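Local coordinates for cell division control protein 45 cdc45 putative (Entamoeba histolytica, PDB 6CC2), which probably acts in eukaryotic DNA replication, as Cdc45 proteins do when they join Mcm2-7 and GINS in the replicative CMG helicase, at residues 58-61 against 62-65; 377-380 against 381-384. All coordinates share one frame; numbering follows the deposited sequence. Where two conformers were deposited one is given.

Interaction 1 of 2, residues 58-61 against 62-65; sequences VNNY and ETLS
Asn60 turns its side-chain amide back over the first turn of helix 61-71 and caps it: OD1 accepts from Thr63 N at 2.8 Å, with the N-H pointing almost straight at the oxygen (164°). This is a classical asparagine N-cap, and the first torsion makes it possible, because chi1 of 57° tucks CG between the backbone N and the carbonyl carbon, bringing OD1 round to the start of the helix. The backbone takes over at once, with Leu64 N donating to Asn60 O at 3.2 Å and Ser65 N to Tyr61 O at 2.9 Å.

Thr63 crosses both asparagine side chains at about a right angle. Its hydroxyl donates to Asn59 OD1, 3.0 Å from OG1, tilted 22° out of the amide plane; this bond holds in one of two modelled conformers of Asn59 and is therefore tentative. The methyl of Thr63 turns elsewhere, with CG2 4.1 Å from Val58 CG1. That same Val58 methyl lies over the backbone of the helix, 3.9 Å from Leu64 CA, while Val58 and Leu64 both also touch Tyr28 on strand 24-29. Tyr61 leaves in another direction. Leu64 CD1 comes to the edge of its ring, near the ring plane, 4.3 Å from CD1 of the tyrosine. The tyrosine hydroxyl is bonded to Ala86 N, and Phe517 meets the ring edge-to-face.

The turn thus leads from edge strand 53-57 into the helix of a beta-alpha-beta crossover in the parallel sheet. Asn60 is buried and both ends of its amide are used, OD1 by the helix and ND2 by Lys515 O; the opposite demands of an N-H and a carbonyl define which way round the amide sits.

Interaction 2 of 2, residues 377-380 against 381-384; sequences QFWE and GFKL
Trp379 presents the edge of its six-membered ring to the face of Phe382, a T-shaped (edge-to-face) pair three residues apart on alpha-helix 374-385. The ring planes stand at 73° with centroids 5.4 Å apart, and the two side chains run side by side in the same direction. Phe378 comes over a face of the indole, its CE2 3.5 Å above the plane near the ring centre. Trp379 is thus tight against its neighbours though exposed. The buried side belongs to Phe378, on Ile36 of helix 33-48 and Ala55 of strand 53-57, and to Gly381, which brings no side chain and whose N donates to Gln377 O at 2.9 Å in the usual i to i+4 ladder. Leu384 is buried too, against helix 354-364.

Only the polar ends of Glu380 and Lys383 are loose. Both residues are exposed, and their charged atoms stay apart, OE1 to NZ 6.6 Å, too far for a salt bridge. The lysine comes close at its root, CB 3.3 Å from Trp379 O. Back at the aromatic pair, Trp379 CZ3 sits off-centre over the Phe382 ring, 3.9 Å from CD1.

Both contacts are local, one at the start of a helix and the other within one, and they do not touch: their centres are 19 Å apart and their nearest atoms about 7 Å. Strand 53-57 relates them. It runs directly into the capped turn of interaction 1, while Phe378 of interaction 2 packs on Ala55 and Pro57, so helix 374-385 leans on the edge of the parallel sheet just ahead of the turn. Interaction 1 also reaches the region of strand 514-515, part of the second, mixed sheet, through Lys515. A bound 1,2-ethanediol, probably from the crystallisation liquor, lies about 4 Å from the Phe382 side chain of interaction 2.

Interaction 1 of 2, residues 58-61 against 62-65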
# COMPACT_ATOMS: atom_id res chain seq x y z
N VAL A 58 6.35 -4.69 -12.15
CA VAL A 58 5.49 -5.84 -12.46
C VAL A 58 4.21 -5.75 -11.66
O VAL A 58 4.24 -5.45 -10.46
CB VAL A 58 6.20 -7.18 -12.18
CG1 VAL A 58 7.35 -7.38 -13.17
CG2 VAL A 58 6.69 -7.26 -10.72
N ASN A 59 3.10 -6.04 -12.34
CA ASN A 59 1.77 -6.00 -11.75
C ASN A 59 1.20 -7.37 -11.41
O ASN A 59 0.19 -7.44 -10.70
CB ASN A 59 0.80 -5.27 -12.71
CG ASN A 59 0.78 -5.87 -14.11
OD1 ASN A 59 1.81 -6.29 -14.67
ND2 ASN A 59 -0.41 -5.90 -14.72
N ASN A 60 1.81 -8.45 -11.91
CA ASN A 60 1.37 -9.81 -11.63
C ASN A 60 2.49 -10.76 -12.04
O ASN A 60 3.50 -10.34 -12.62
CB ASN A 60 0.06 -10.13 -12.36
CG ASN A 60 0.16 -9.92 -13.85
OD1 ASN A 60 1.02 -10.53 -14.53
ND2 ASN A 60 -0.73 -9.09 -14.40
N TYR A 61 2.31 -12.05 -11.74
CA TYR A 61 3.38 -13.00 -12.02
C TYR A 61 3.48 -13.37 -13.49
O TYR A 61 4.55 -13.82 -13.94
CB TYR A 61 3.22 -14.26 -11.17
CG TYR A 61 3.57 -14.03 -9.73
CD1 TYR A 61 4.84 -13.65 -9.36
CD2 TYR A 61 2.63 -14.20 -8.74
CE1 TYR A 61 5.17 -13.43 -8.05
CE2 TYR A 61 2.95 -14.00 -7.40
CZ TYR A 61 4.23 -13.61 -7.06
OH TYR A 61 4.56 -13.37 -5.75
N GLU A 62 2.41 -13.19 -14.26
CA GLU A 62 2.49 -13.42 -15.70
C GLU A 62 3.46 -12.43 -16.33
O GLU A 62 4.27 -12.81 -17.19
CB GLU A 62 1.10 -13.29 -16.33
CG GLU A 62 0.05 -14.19 -15.72
CD GLU A 62 -1.28 -14.08 -16.46
OE1 GLU A 62 -1.27 -13.79 -17.67
OE2 GLU A 62 -2.33 -14.29 -15.81
N THR A 63 3.36 -11.15 -15.97
CA THR A 63 4.27 -10.14 -16.49
C THR A 63 5.70 -10.43 -16.05
O THR A 63 6.64 -10.40 -16.88
CB THR A 63 3.83 -8.76 -16.01
OG1 THR A 63 2.55 -8.45 -16.57
CG2 THR A 63 4.84 -7.69 -16.43
N LEU A 64 5.88 -10.71 -14.76
CA LEU A 64 7.20 -11.07 -14.26
C LEU A 64 7.80 -12.19 -15.09
O LEU A 64 8.94 -12.09 -15.56
CB LEU A 64 7.10 -11.46 -12.78
CG LEU A 64 8.45 -11.72 -12.09
CD1 LEU A 64 8.37 -11.43 -10.59
CD2 LEU A 64 8.92 -13.14 -12.30
N SER A 65 7.04 -13.26 -15.32
CA SER A 65 7.55 -14.41 -16.06
C SER A 65 7.89 -14.04 -17.49
O SER A 65 8.92 -14.47 -18.03
CB SER A 65 6.53 -15.54 -16.02
OG SER A 65 7.04 -16.68 -16.69

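Interaction 2 of 2, residues 377-380 against 381-384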
# COMPACT_ATOMS: atom_id res chain seq x y z
N GLN A 377 3.73 4.65 -13.54
CA GLN A 377 3.50 5.24 -12.23
C GLN A 377 4.60 4.87 -11.24
O GLN A 377 4.87 5.61 -10.31
CB GLN A 377 2.13 4.83 -11.66
CG GLN A 377 0.94 5.45 -12.42
CD GLN A 377 1.09 6.93 -12.64
OE1 GLN A 377 0.92 7.74 -11.72
NE2 GLN A 377 1.42 7.30 -13.86
N PHE A 378 5.27 3.73 -11.44
CA PHE A 378 6.44 3.43 -10.62
C PHE A 378 7.43 4.59 -10.61
O PHE A 378 7.93 4.99 -9.55
CB PHE A 378 7.14 2.17 -11.10
CG PHE A 378 8.53 2.04 -10.55
CD1 PHE A 378 8.72 1.51 -9.28
CD2 PHE A 378 9.63 2.47 -11.28
CE1 PHE A 378 10.01 1.43 -8.74
CE2 PHE A 378 10.89 2.39 -10.76
CZ PHE A 378 11.10 1.87 -9.50
N TRP A 379 7.72 5.15 -11.79
CA TRP A 379 8.72 6.21 -11.89
C TRP A 379 8.22 7.52 -11.30
O TRP A 379 9.00 8.28 -10.73
CB TRP A 379 9.15 6.39 -13.35
CG TRP A 379 10.03 5.28 -13.77
CD1 TRP A 379 9.75 4.29 -14.66
CD2 TRP A 379 11.35 5.01 -13.29
NE1 TRP A 379 10.81 3.42 -14.77
CE2 TRP A 379 11.81 3.84 -13.94
CE3 TRP A 379 12.19 5.63 -12.36
CZ2 TRP A 379 13.07 3.30 -13.70
CZ3 TRP A 379 13.44 5.10 -12.12
CH2 TRP A 379 13.87 3.95 -12.79
N GLU A 380 6.91 7.78 -11.40
CA GLU A 380 6.35 8.94 -10.72
C GLU A 380 6.49 8.81 -9.21
O GLU A 380 6.78 9.79 -8.51
CB GLU A 380 4.89 9.13 -11.11
CG GLU A 380 4.68 9.42 -12.59
CD GLU A 380 5.35 10.72 -13.03
OE1 GLU A 380 5.39 11.68 -12.24
OE2 GLU A 380 5.84 10.78 -14.18
N GLY A 381 6.23 7.61 -8.67
CA GLY A 381 6.37 7.40 -7.24
C GLY A 381 7.81 7.50 -6.79
O GLY A 381 8.10 8.08 -5.74
N PHE A 382 8.73 6.93 -7.57
CA PHE A 382 10.17 7.04 -7.30
C PHE A 382 10.62 8.49 -7.28
O PHE A 382 11.40 8.89 -6.40
CB PHE A 382 10.94 6.24 -8.35
CG PHE A 382 12.44 6.33 -8.21
CD1 PHE A 382 13.15 7.32 -8.87
CD2 PHE A 382 13.13 5.41 -7.44
CE1 PHE A 382 14.53 7.41 -8.75
CE2 PHE A 382 14.54 5.50 -7.33
CZ PHE A 382 15.21 6.49 -7.97
N LYS A 383 10.17 9.27 -8.26
CA LYS A 383 10.53 10.68 -8.33
C LYS A 383 10.03 11.43 -7.11
O LYS A 383 10.77 12.24 -6.53
CB LYS A 383 9.95 11.29 -9.61
CG LYS A 383 10.17 12.78 -9.78
CD LYS A 383 9.38 13.31 -10.98
CE LYS A 383 9.66 14.78 -11.24
NZ LYS A 383 11.07 15.01 -11.66
N LEU A 384 8.79 11.18 -6.69
CA LEU A 384 8.28 11.87 -5.49
C LEU A 384 9.04 11.42 -4.25
O LEU A 384 9.45 12.25 -3.42
CB LEU A 384 6.78 11.66 -5.34
CG LEU A 384 6.17 12.35 -4.12
CD1 LEU A 384 6.55 13.83 -4.08
CD2 LEU A 384 4.62 12.20 -4.08